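Side-chain contacts in uncharacterized protein (Pyrococcus horikoshii, PDB 1ZJJ), which probably acts as a magnesium-dependent phosphatase of the haloacid dehalogenase (HAD) superfamily, though its natural substrate is not established: residues B[49-52]-B[53-57]; B[71-74]-B[75-79]; B[92-95]-B[96-100]; B[185-189]-B[190-194]. All coordinates share one frame; numbering follows the deposited sequence.

Contact 1. Residues B[49-52]-B[53-57]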
loop_
_atom_site.group_PDB
_atom_site.type_symbol
_atom_site.label_atom_id
_atom_site.label_comp_id
_atom_site.label_asym_id
_atom_site.label_seq_id
_atom_site.Cartn_x
_atom_site.Cartn_y
_atom_site.Cartn_z
ATOM N N MET B 49 3.534 12.762 25.450
ATOM C CA MET B 49 4.328 11.539 25.442
ATOM C C MET B 49 5.740 11.842 24.974
ATOM O O MET B 49 6.708 11.294 25.496
ATOM C CB MET B 49 3.702 10.489 24.517
ATOM C CG MET B 49 2.514 9.738 25.105
ATOM S SD MET B 49 1.724 8.618 23.913
ATOM C CE MET B 49 0.157 9.399 23.698
ATOM N N TYR B 50 5.859 12.717 23.982
ATOM C CA TYR B 50 7.172 13.065 23.464
ATOM C C TYR B 50 7.994 13.839 24.483
ATOM O O TYR B 50 9.213 13.668 24.557
ATOM C CB TYR B 50 7.040 13.842 22.148
ATOM C CG TYR B 50 7.076 12.922 20.952
ATOM C CD1 TYR B 50 5.946 12.721 20.158
ATOM C CD2 TYR B 50 8.236 12.199 20.646
ATOM C CE1 TYR B 50 5.967 11.822 19.096
ATOM C CE2 TYR B 50 8.264 11.299 19.591
ATOM C CZ TYR B 50 7.130 11.112 18.819
ATOM O OH TYR B 50 7.156 10.213 17.777
ATOM N N ARG B 51 7.336 14.683 25.275
ATOM C CA ARG B 51 8.059 15.430 26.301
ATOM C C ARG B 51 8.696 14.419 27.253
ATOM O O ARG B 51 9.828 14.602 27.688
ATOM C CB ARG B 51 7.125 16.357 27.089
ATOM C CG ARG B 51 7.718 16.860 28.404
ATOM C CD ARG B 51 6.744 17.766 29.148
ATOM N NE ARG B 51 7.051 17.886 30.576
ATOM C CZ ARG B 51 8.125 18.496 31.075
ATOM N NH1 ARG B 51 9.016 19.056 30.268
ATOM N NH2 ARG B 51 8.309 18.546 32.392
ATOM N N GLU B 52 7.974 13.348 27.569
ATOM C CA GLU B 52 8.518 12.333 28.470
ATOM C C GLU B 52 9.708 11.615 27.828
ATOM O O GLU B 52 10.741 11.411 28.470
ATOM C CB GLU B 52 7.433 11.320 28.864
ATOM C CG GLU B 52 6.223 11.938 29.573
ATOM C CD GLU B 52 6.606 12.791 30.780
ATOM O OE1 GLU B 52 7.136 12.235 31.765
ATOM O OE2 GLU B 52 6.382 14.021 30.741
ATOM N N LYS B 53 9.573 11.235 26.561
ATOM C CA LYS B 53 10.667 10.556 25.870
ATOM C C LYS B 53 11.907 11.453 25.867
ATOM O O LYS B 53 13.023 10.994 26.124
ATOM C CB LYS B 53 10.251 10.220 24.429
ATOM C CG LYS B 53 11.402 9.918 23.461
ATOM C CD LYS B 53 12.169 8.641 23.794
ATOM C CE LYS B 53 13.287 8.403 22.778
ATOM N NZ LYS B 53 13.992 7.105 22.989
ATOM N N LEU B 54 11.703 12.733 25.577
ATOM C CA LEU B 54 12.807 13.679 25.544
ATOM C C LEU B 54 13.476 13.771 26.910
ATOM O O LEU B 54 14.709 13.783 27.009
ATOM C CB LEU B 54 12.312 15.049 25.086
ATOM C CG LEU B 54 12.060 15.152 23.577
ATOM C CD1 LEU B 54 11.450 16.491 23.243
ATOM C CD2 LEU B 54 13.369 14.971 22.821
ATOM N N LEU B 55 12.665 13.833 27.962
ATOM C CA LEU B 55 13.207 13.889 29.314
ATOM C C LEU B 55 14.159 12.723 29.522
ATOM O O LEU B 55 15.251 12.895 30.073
ATOM C CB LEU B 55 12.085 13.829 30.350
ATOM C CG LEU B 55 11.389 15.159 30.653
ATOM C CD1 LEU B 55 10.179 14.934 31.540
ATOM C CD2 LEU B 55 12.379 16.099 31.328
ATOM N N LYS B 56 13.742 11.541 29.070
ATOM C CA LYS B 56 14.549 10.324 29.190
ATOM C C LYS B 56 15.855 10.422 28.428
ATOM O O LYS B 56 16.821 9.737 28.743
ATOM C CB LYS B 56 13.777 9.097 28.684
ATOM C CG LYS B 56 12.947 8.375 29.744
ATOM C CD LYS B 56 11.452 8.642 29.579
ATOM C CE LYS B 56 10.594 7.419 29.945
ATOM N NZ LYS B 56 10.490 7.029 31.394
ATOM N N MET B 57 15.875 11.273 27.416
ATOM C CA MET B 57 17.075 11.459 26.627
ATOM C C MET B 57 17.889 12.655 27.118
ATOM O O MET B 57 18.777 13.146 26.414
ATOM C CB MET B 57 16.704 11.641 25.151
ATOM C CG MET B 57 15.729 10.588 24.651
ATOM S SD MET B 57 16.233 8.914 25.096
ATOM C CE MET B 57 17.722 8.758 24.068
#

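Contact 2. Residues B[71-74]-B[75-79]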
loop_
_atom_site.group_PDB
_atom_site.type_symbol
_atom_site.label_atom_id
_atom_site.label_comp_id
_atom_site.label_asym_id
_atom_site.label_seq_id
_atom_site.Cartn_x
_atom_site.Cartn_y
_atom_site.Cartn_z
ATOM N N LEU B 71 -1.038 16.394 15.644
ATOM C CA LEU B 71 -1.552 17.678 16.060
ATOM C C LEU B 71 -1.707 18.577 14.849
ATOM O O LEU B 71 -2.679 19.307 14.704
ATOM C CB LEU B 71 -0.558 18.295 17.045
ATOM C CG LEU B 71 -0.800 19.791 17.261
ATOM C CD1 LEU B 71 -2.042 20.063 18.113
ATOM C CD2 LEU B 71 0.365 20.483 17.969
ATOM N N ALA B 72 -0.771 18.514 13.905
ATOM C CA ALA B 72 -0.884 19.283 12.669
ATOM C C ALA B 72 -2.137 18.873 11.889
ATOM O O ALA B 72 -2.788 19.709 11.256
ATOM C CB ALA B 72 0.368 19.073 11.806
ATOM N N THR B 73 -2.467 17.584 11.931
ATOM C CA THR B 73 -3.643 17.078 11.230
ATOM C C THR B 73 -4.914 17.668 11.845
ATOM O O THR B 73 -5.794 18.133 11.126
ATOM C CB THR B 73 -3.697 15.528 11.275
ATOM O OG1 THR B 73 -2.552 14.992 10.596
ATOM C CG2 THR B 73 -4.951 15.011 10.595
ATOM N N ARG B 74 -5.007 17.649 13.173
ATOM C CA ARG B 74 -6.168 18.218 13.853
ATOM C C ARG B 74 -6.301 19.696 13.497
ATOM O O ARG B 74 -7.386 20.162 13.154
ATOM C CB ARG B 74 -6.043 18.068 15.378
ATOM C CG ARG B 74 -6.989 18.984 16.173
ATOM C CD ARG B 74 -7.159 18.551 17.642
ATOM N NE ARG B 74 -5.967 18.721 18.477
ATOM C CZ ARG B 74 -5.490 19.893 18.899
ATOM N NH1 ARG B 74 -6.093 21.030 18.568
ATOM N NH2 ARG B 74 -4.413 19.932 19.671
ATOM N N LEU B 75 -5.192 20.431 13.577
ATOM C CA LEU B 75 -5.198 21.859 13.264
ATOM C C LEU B 75 -5.605 22.125 11.812
ATOM O O LEU B 75 -6.319 23.092 11.522
ATOM C CB LEU B 75 -3.820 22.474 13.549
ATOM C CG LEU B 75 -3.358 22.418 15.014
ATOM C CD1 LEU B 75 -1.965 23.003 15.144
ATOM C CD2 LEU B 75 -4.335 23.186 15.895
ATOM N N TYR B 76 -5.152 21.271 10.902
ATOM C CA TYR B 76 -5.506 21.425 9.495
ATOM C C TYR B 76 -7.017 21.225 9.316
ATOM O O TYR B 76 -7.692 22.030 8.673
ATOM C CB TYR B 76 -4.759 20.400 8.637
ATOM C CG TYR B 76 -5.223 20.404 7.202
ATOM C CD1 TYR B 76 -4.803 21.396 6.314
ATOM C CD2 TYR B 76 -6.155 19.468 6.753
ATOM C CE1 TYR B 76 -5.309 21.458 5.017
ATOM C CE2 TYR B 76 -6.665 19.520 5.463
ATOM C CZ TYR B 76 -6.241 20.517 4.602
ATOM O OH TYR B 76 -6.767 20.575 3.333
ATOM N N MET B 77 -7.534 20.136 9.885
ATOM C CA MET B 77 -8.955 19.815 9.791
ATOM C C MET B 77 -9.818 20.937 10.364
ATOM O O MET B 77 -10.794 21.357 9.748
ATOM C CB MET B 77 -9.240 18.498 10.523
ATOM C CG MET B 77 -8.542 17.304 9.885
ATOM S SD MET B 77 -8.645 15.787 10.848
ATOM C CE MET B 77 -10.283 15.230 10.375
ATOM N N SER B 78 -9.446 21.424 11.541
ATOM C CA SER B 78 -10.185 22.490 12.194
ATOM C C SER B 78 -10.250 23.761 11.344
ATOM O O SER B 78 -11.300 24.402 11.233
ATOM C CB SER B 78 -9.539 22.807 13.542
ATOM O OG SER B 78 -10.370 23.648 14.317
ATOM N N LYS B 79 -9.124 24.112 10.734
ATOM C CA LYS B 79 -9.031 25.317 9.923
ATOM C C LYS B 79 -9.579 25.244 8.503
ATOM O O LYS B 79 -10.135 26.225 8.012
ATOM C CB LYS B 79 -7.569 25.768 9.851
ATOM C CG LYS B 79 -7.357 27.090 9.142
ATOM C CD LYS B 79 -5.892 27.502 9.181
ATOM C CE LYS B 79 -5.746 28.963 8.804
ATOM N NZ LYS B 79 -4.324 29.378 8.654
#

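Contact 3. Residues B[92-95]-B[96-100]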
loop_
_atom_site.group_PDB
_atom_site.type_symbol
_atom_site.label_atom_id
_atom_site.label_comp_id
_atom_site.label_asym_id
_atom_site.label_seq_id
_atom_site.Cartn_x
_atom_site.Cartn_y
_atom_site.Cartn_z
ATOM N N GLU B 92 -2.660 5.600 19.435
ATOM C CA GLU B 92 -3.201 6.401 20.525
ATOM C C GLU B 92 -3.076 7.906 20.304
ATOM O O GLU B 92 -4.039 8.650 20.479
ATOM C CB GLU B 92 -2.490 6.011 21.823
ATOM C CG GLU B 92 -3.132 6.525 23.086
ATOM C CD GLU B 92 -2.259 6.277 24.303
ATOM O OE1 GLU B 92 -1.766 5.139 24.457
ATOM O OE2 GLU B 92 -2.068 7.218 25.103
ATOM N N GLY B 93 -1.886 8.351 19.921
ATOM C CA GLY B 93 -1.670 9.767 19.696
ATOM C C GLY B 93 -2.654 10.375 18.715
ATOM O O GLY B 93 -3.254 11.414 18.990
ATOM N N LEU B 94 -2.825 9.721 17.570
ATOM C CA LEU B 94 -3.726 10.214 16.544
ATOM C C LEU B 94 -5.183 10.175 16.999
ATOM O O LEU B 94 -5.929 11.129 16.773
ATOM C CB LEU B 94 -3.551 9.405 15.256
ATOM C CG LEU B 94 -4.346 9.877 14.035
ATOM C CD1 LEU B 94 -4.056 11.352 13.750
ATOM C CD2 LEU B 94 -3.992 9.000 12.831
ATOM N N VAL B 95 -5.584 9.082 17.645
ATOM C CA VAL B 95 -6.956 8.957 18.123
ATOM C C VAL B 95 -7.277 10.081 19.096
ATOM O O VAL B 95 -8.358 10.663 19.041
ATOM C CB VAL B 95 -7.205 7.602 18.830
ATOM C CG1 VAL B 95 -8.533 7.650 19.582
ATOM C CG2 VAL B 95 -7.243 6.473 17.806
ATOM N N LYS B 96 -6.333 10.384 19.984
ATOM C CA LYS B 96 -6.512 11.447 20.970
ATOM C C LYS B 96 -6.715 12.811 20.318
ATOM O O LYS B 96 -7.565 13.595 20.747
ATOM C CB LYS B 96 -5.303 11.510 21.899
ATOM C CG LYS B 96 -5.019 10.216 22.635
ATOM C CD LYS B 96 -5.329 10.334 24.108
ATOM C CE LYS B 96 -5.347 8.963 24.757
ATOM N NZ LYS B 96 -4.773 8.985 26.130
ATOM N N GLU B 97 -5.922 13.102 19.290
ATOM C CA GLU B 97 -6.036 14.377 18.588
ATOM C C GLU B 97 -7.383 14.486 17.881
ATOM O O GLU B 97 -7.977 15.559 17.835
ATOM C CB GLU B 97 -4.910 14.532 17.558
ATOM C CG GLU B 97 -3.524 14.600 18.164
ATOM C CD GLU B 97 -3.275 15.872 18.963
ATOM O OE1 GLU B 97 -4.209 16.691 19.123
ATOM O OE2 GLU B 97 -2.132 16.049 19.439
ATOM N N MET B 98 -7.862 13.381 17.324
ATOM C CA MET B 98 -9.145 13.407 16.632
ATOM C C MET B 98 -10.283 13.537 17.645
ATOM O O MET B 98 -11.284 14.205 17.385
ATOM C CB MET B 98 -9.318 12.155 15.765
ATOM C CG MET B 98 -8.315 12.057 14.605
ATOM S SD MET B 98 -8.380 13.489 13.483
ATOM C CE MET B 98 -7.124 14.555 14.220
ATOM N N GLN B 99 -10.124 12.912 18.808
ATOM C CA GLN B 99 -11.145 13.009 19.844
ATOM C C GLN B 99 -11.245 14.468 20.284
ATOM O O GLN B 99 -12.340 14.976 20.531
ATOM C CB GLN B 99 -10.786 12.121 21.041
ATOM C CG GLN B 99 -10.738 10.641 20.700
ATOM C CD GLN B 99 -10.397 9.760 21.888
ATOM O OE1 GLN B 99 -9.501 10.070 22.670
ATOM N NE2 GLN B 99 -11.101 8.642 22.014
ATOM N N ALA B 100 -10.097 15.138 20.360
ATOM C CA ALA B 100 -10.041 16.537 20.759
ATOM C C ALA B 100 -10.840 17.444 19.821
ATOM O O ALA B 100 -11.335 18.491 20.240
ATOM C CB ALA B 100 -8.596 16.998 20.822
#

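Contact 4. Residues B[185-189]-B[190-194]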
loop_
_atom_site.group_PDB
_atom_site.type_symbol
_atom_site.label_atom_id
_atom_site.label_comp_id
_atom_site.label_asym_id
_atom_site.label_seq_id
_atom_site.Cartn_x
_atom_site.Cartn_y
_atom_site.Cartn_z
ATOM N N ILE B 185 -0.550 15.558 5.413
ATOM C CA ILE B 185 -0.284 16.650 6.337
ATOM C C ILE B 185 1.176 16.977 6.663
ATOM O O ILE B 185 1.596 18.136 6.554
ATOM C CB ILE B 185 -1.038 16.403 7.670
ATOM C CG1 ILE B 185 -2.529 16.186 7.392
ATOM C CG2 ILE B 185 -0.844 17.586 8.618
ATOM C CD1 ILE B 185 -3.196 17.346 6.688
ATOM N N GLY B 186 1.941 15.957 7.047
ATOM C CA GLY B 186 3.318 16.159 7.460
ATOM C C GLY B 186 4.371 16.534 6.436
ATOM O O GLY B 186 4.091 16.657 5.244
ATOM N N LYS B 187 5.592 16.729 6.930
ATOM C CA LYS B 187 6.738 17.077 6.094
ATOM C C LYS B 187 6.815 16.082 4.943
ATOM O O LYS B 187 6.608 14.885 5.145
ATOM C CB LYS B 187 8.026 16.997 6.916
ATOM C CG LYS B 187 8.043 17.897 8.142
ATOM C CD LYS B 187 9.243 17.596 9.038
ATOM C CE LYS B 187 9.126 16.206 9.655
ATOM N NZ LYS B 187 10.315 15.894 10.482
ATOM N N PRO B 188 7.183 16.547 3.737
ATOM C CA PRO B 188 7.536 17.918 3.349
ATOM C C PRO B 188 6.352 18.709 2.808
ATOM O O PRO B 188 6.512 19.567 1.936
ATOM C CB PRO B 188 8.578 17.685 2.270
ATOM C CG PRO B 188 7.945 16.561 1.507
ATOM C CD PRO B 188 7.474 15.618 2.628
ATOM N N ASN B 189 5.166 18.431 3.334
ATOM C CA ASN B 189 3.962 19.092 2.865
ATOM C C ASN B 189 3.610 20.416 3.527
ATOM O O ASN B 189 4.029 20.717 4.641
ATOM C CB ASN B 189 2.796 18.110 2.957
ATOM C CG ASN B 189 2.980 16.924 2.028
ATOM O OD1 ASN B 189 2.742 17.029 0.828
ATOM N ND2 ASN B 189 3.431 15.802 2.573
ATOM N N GLU B 190 2.814 21.198 2.809
ATOM C CA GLU B 190 2.390 22.525 3.219
ATOM C C GLU B 190 1.570 22.639 4.513
ATOM O O GLU B 190 1.745 23.590 5.271
ATOM C CB GLU B 190 1.656 23.166 2.037
ATOM C CG GLU B 190 1.368 24.641 2.166
ATOM C CD GLU B 190 0.209 24.909 3.088
ATOM O OE1 GLU B 190 -0.643 24.006 3.221
ATOM O OE2 GLU B 190 0.135 26.014 3.667
ATOM N N PRO B 191 0.664 21.682 4.789
ATOM C CA PRO B 191 -0.116 21.792 6.028
ATOM C C PRO B 191 0.779 21.876 7.269
ATOM O O PRO B 191 0.467 22.589 8.230
ATOM C CB PRO B 191 -0.959 20.515 6.020
ATOM C CG PRO B 191 -1.162 20.265 4.552
ATOM C CD PRO B 191 0.222 20.523 3.995
ATOM N N MET B 192 1.889 21.143 7.243
ATOM C CA MET B 192 2.822 21.133 8.367
ATOM C C MET B 192 3.490 22.499 8.477
ATOM O O MET B 192 3.701 23.010 9.573
ATOM C CB MET B 192 3.892 20.058 8.168
ATOM C CG MET B 192 4.630 19.680 9.440
ATOM S SD MET B 192 3.568 18.723 10.548
ATOM C CE MET B 192 4.614 17.344 10.900
ATOM N N TYR B 193 3.824 23.086 7.331
ATOM C CA TYR B 193 4.459 24.402 7.314
ATOM C C TYR B 193 3.478 25.433 7.849
ATOM O O TYR B 193 3.858 26.353 8.567
ATOM C CB TYR B 193 4.872 24.794 5.893
ATOM C CG TYR B 193 5.569 26.139 5.821
ATOM C CD1 TYR B 193 6.850 26.311 6.345
ATOM C CD2 TYR B 193 4.931 27.246 5.263
ATOM C CE1 TYR B 193 7.478 27.553 6.318
ATOM C CE2 TYR B 193 5.552 28.494 5.229
ATOM C CZ TYR B 193 6.821 28.640 5.760
ATOM O OH TYR B 193 7.423 29.874 5.762
ATOM N N GLU B 194 2.209 25.273 7.491
ATOM C CA GLU B 194 1.183 26.196 7.948
ATOM C C GLU B 194 1.151 26.206 9.467
ATOM O O GLU B 194 0.978 27.254 10.081
ATOM C CB GLU B 194 -0.186 25.802 7.381
ATOM C CG GLU B 194 -1.329 26.631 7.924
ATOM C CD GLU B 194 -2.634 26.388 7.186
ATOM O OE1 GLU B 194 -2.968 25.216 6.928
ATOM O OE2 GLU B 194 -3.329 27.375 6.873
HETATM O O HOH W 1 1.865 20.139 0.173
#

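Contact 1. Residues B[49-52]-B[53-57]
From Met49 and Tyr50 to Lys53 and Leu54 the backbone runs as regular alpha helix, with i to i+4 bonds between successive turns: the N of Leu54 lies 2.8 Å from the O of Tyr50, and the N of Leu55 lies 3.0 Å from the O of Arg51. Their N-H...O angles, 165° and 158°, mark ordinary helical bonds. The N of Met57 bonds to the O of Leu54 at 2.8 Å, an i to i+3 step, and only weakly to the O of Lys53.

On one flank, Leu55 is the side chain that gathers its neighbours. Its CD1 sits over the centre of one face of the Arg51 guanidinium, 4.1 Å from CZ. An extended chain from CG to NE carries Arg51 to this spot, where NH1 meets Asp60 and the O of Val61. Glu52 runs alongside Leu55, pointing the same way, its OE2 4.0 Å from CD1 of Leu55. That oxygen is a long 3.9 Å from NE of Arg51 and well out of the guanidinium plane, a pairing of charges without a directed N-H.

Lys53, bent at chi2, hydrogen-bonds through NZ to the O of Gly15 and makes a cation-pi contact with Tyr13. Helix 47-56 crosses over between parallel strands 36-40 and 66-68 in a beta-alpha-beta unit, with Leu54 packed on Phe38 and Ile66, and Tyr50 on Thr40 and Thr68.

Contact 2. Residues B[71-74]-B[75-79]
Met77 N donates to Thr73 O at 2.9 Å with an almost straight N-H...O angle of 171°, one of four successive i to i+4 bonds that bind Leu71-Arg74 to the turn after it. Ser78 N, also 2.9 Å from its acceptor Arg74 O, continues the ladder.

Beside the Met77-Thr73 bond, the side chains of these two residues run alongside each other and point the same way. The methyl CG2 of Thr73 lies 3.8 Å from SD of Met77, while Thr73 OG1 turns back to the O of Ser69, one turn earlier. This division follows from chi1 of -63°, which sets OG1 beside the backbone N and CG2 anti to it.

On another flank Leu75 meets two residues. Its CD1 lies 4.0 Å from CG of Leu71, where the CD1 methyl of Leu71 also approaches CG of Leu75, and its CD2 comes within 3.9 Å of NH1 of Arg74. The Arg74 chain bends at chi3 (69°), and its NE forms a salt bridge with Glu97. Replacing Leu75 with an alanine would probably open a gap beside Leu71, remove the methyl next to Arg74 NH1 and cost the packing on Val195.

Helix 69-80 is thus wedged among several elements. Leu75 and Ala72 pack on Val195 of helix 190-199, Arg74 reaches Ala100 and Leu101 of helix 92-101, and Thr73 and Met77 rest on Val123 of strand 121-124, part of the four-stranded parallel sheet.

Contact 3. Residues B[92-95]-B[96-100]
Glu92 and Lys96 pair one turn apart at the start of helix 92-101, an i to i+4 salt bridge along an alpha helix that follows strand 86-89. The two chains lie side by side and point the same way. With CG anti to the backbone N (chi1 -167°) and the chain extended beyond it, Glu92 brings OE2 to 3.4 Å from NZ of Lys96, a weak hydrogen bond within the ion pair. Their aliphatic parts also touch, CG of Glu92 to CE of Lys96 at 3.7 Å.

Gly93 contributes backbone: its O accepts from Glu97 N at 3.2 Å. The Glu97 carboxylate leaves this stretch for helix 69-80, where OE1 forms a salt bridge with Arg74.

The Leu94 side chain packs on Val88 of strand 86-89. Its O takes Met98 N at 3.0 Å, and its CD1 approaches CG of Met98 at a loose 4.4 Å. Met98, bent at chi2 and chi3, also packs on Ile86 and Val88, so this flank of the helix meets the edge strand of the four-stranded parallel sheet.

Val95 meets the exposed Gln99 through CG1. Gln99 N donates to Val95 O at 2.9 Å with an N-H...O angle of 151°. The two side chains cross at a slant, and the Val95 methyl comes nearest the amide end: CG1 of Val95 lies 3.6 Å from CD and 3.7 Å from NE2 of Gln99.

Contact 4. Residues B[185-189]-B[190-194]
The loop from strand 183-184 into helix 190-199 brings a lysine to the magnesium site of this HAD-type protein. Ile185 packs on Pro191 across it: CG2 of Ile185 lies 3.9 Å from CB of Pro191. The tight turn between them contains a cis peptide before Pro188. Gly186 O holds the turn closed with two bonds, from Asn189 N at 2.8 Å and Asn189 ND2 at 2.9 Å, arriving from opposite faces of the carbonyl plane. The second lies nearly in the Asn189 amide plane, which should restrain that group's rotation. Asn189 takes the N-cap position without a side-chain capping bond; instead a water links its OD1 to the N of Glu190, 3.0 Å from the water.

Met192 folds back over the turn, bent at chi2 (72°), with CE 3.9 Å from CA of Gly186 and CG 4.1 Å from CG of Lys187. An alanine in place of Met192 would probably open a gap beside Gly186 CA and Lys187 CG, leaving both less closely packed.

Beyond that stem, Lys187 NZ forms salt bridges with Asp7, a magnesium ligand, and Asp215. A lysine placed beside the metal-binding aspartate is typical of HAD phosphatase active sites.

In chain order, contacts 1, 2 and 3 lie on helices 47-56, 69-80 and 92-101, and contact 4 leads into helix 190-199. Contact 2 is central to the group: its centre is about 11 Å from those of contacts 3 and 4, and it touches both, through Arg74-Glu97 and Lys79-Glu194 salt bridges. Contacts 3 and 4 do not touch, their nearest atoms about 8 Å apart. Contact 1 lies on a crossover helix beside the six-stranded parallel sheet, and contacts 2 and 3 border the four-stranded one. Contacts 1 and 3, centres about 19 Å apart, meet where Met49 packs on Glu92, so the two sheet regions touch there. Contact 4 leads from an edge strand to the magnesium site.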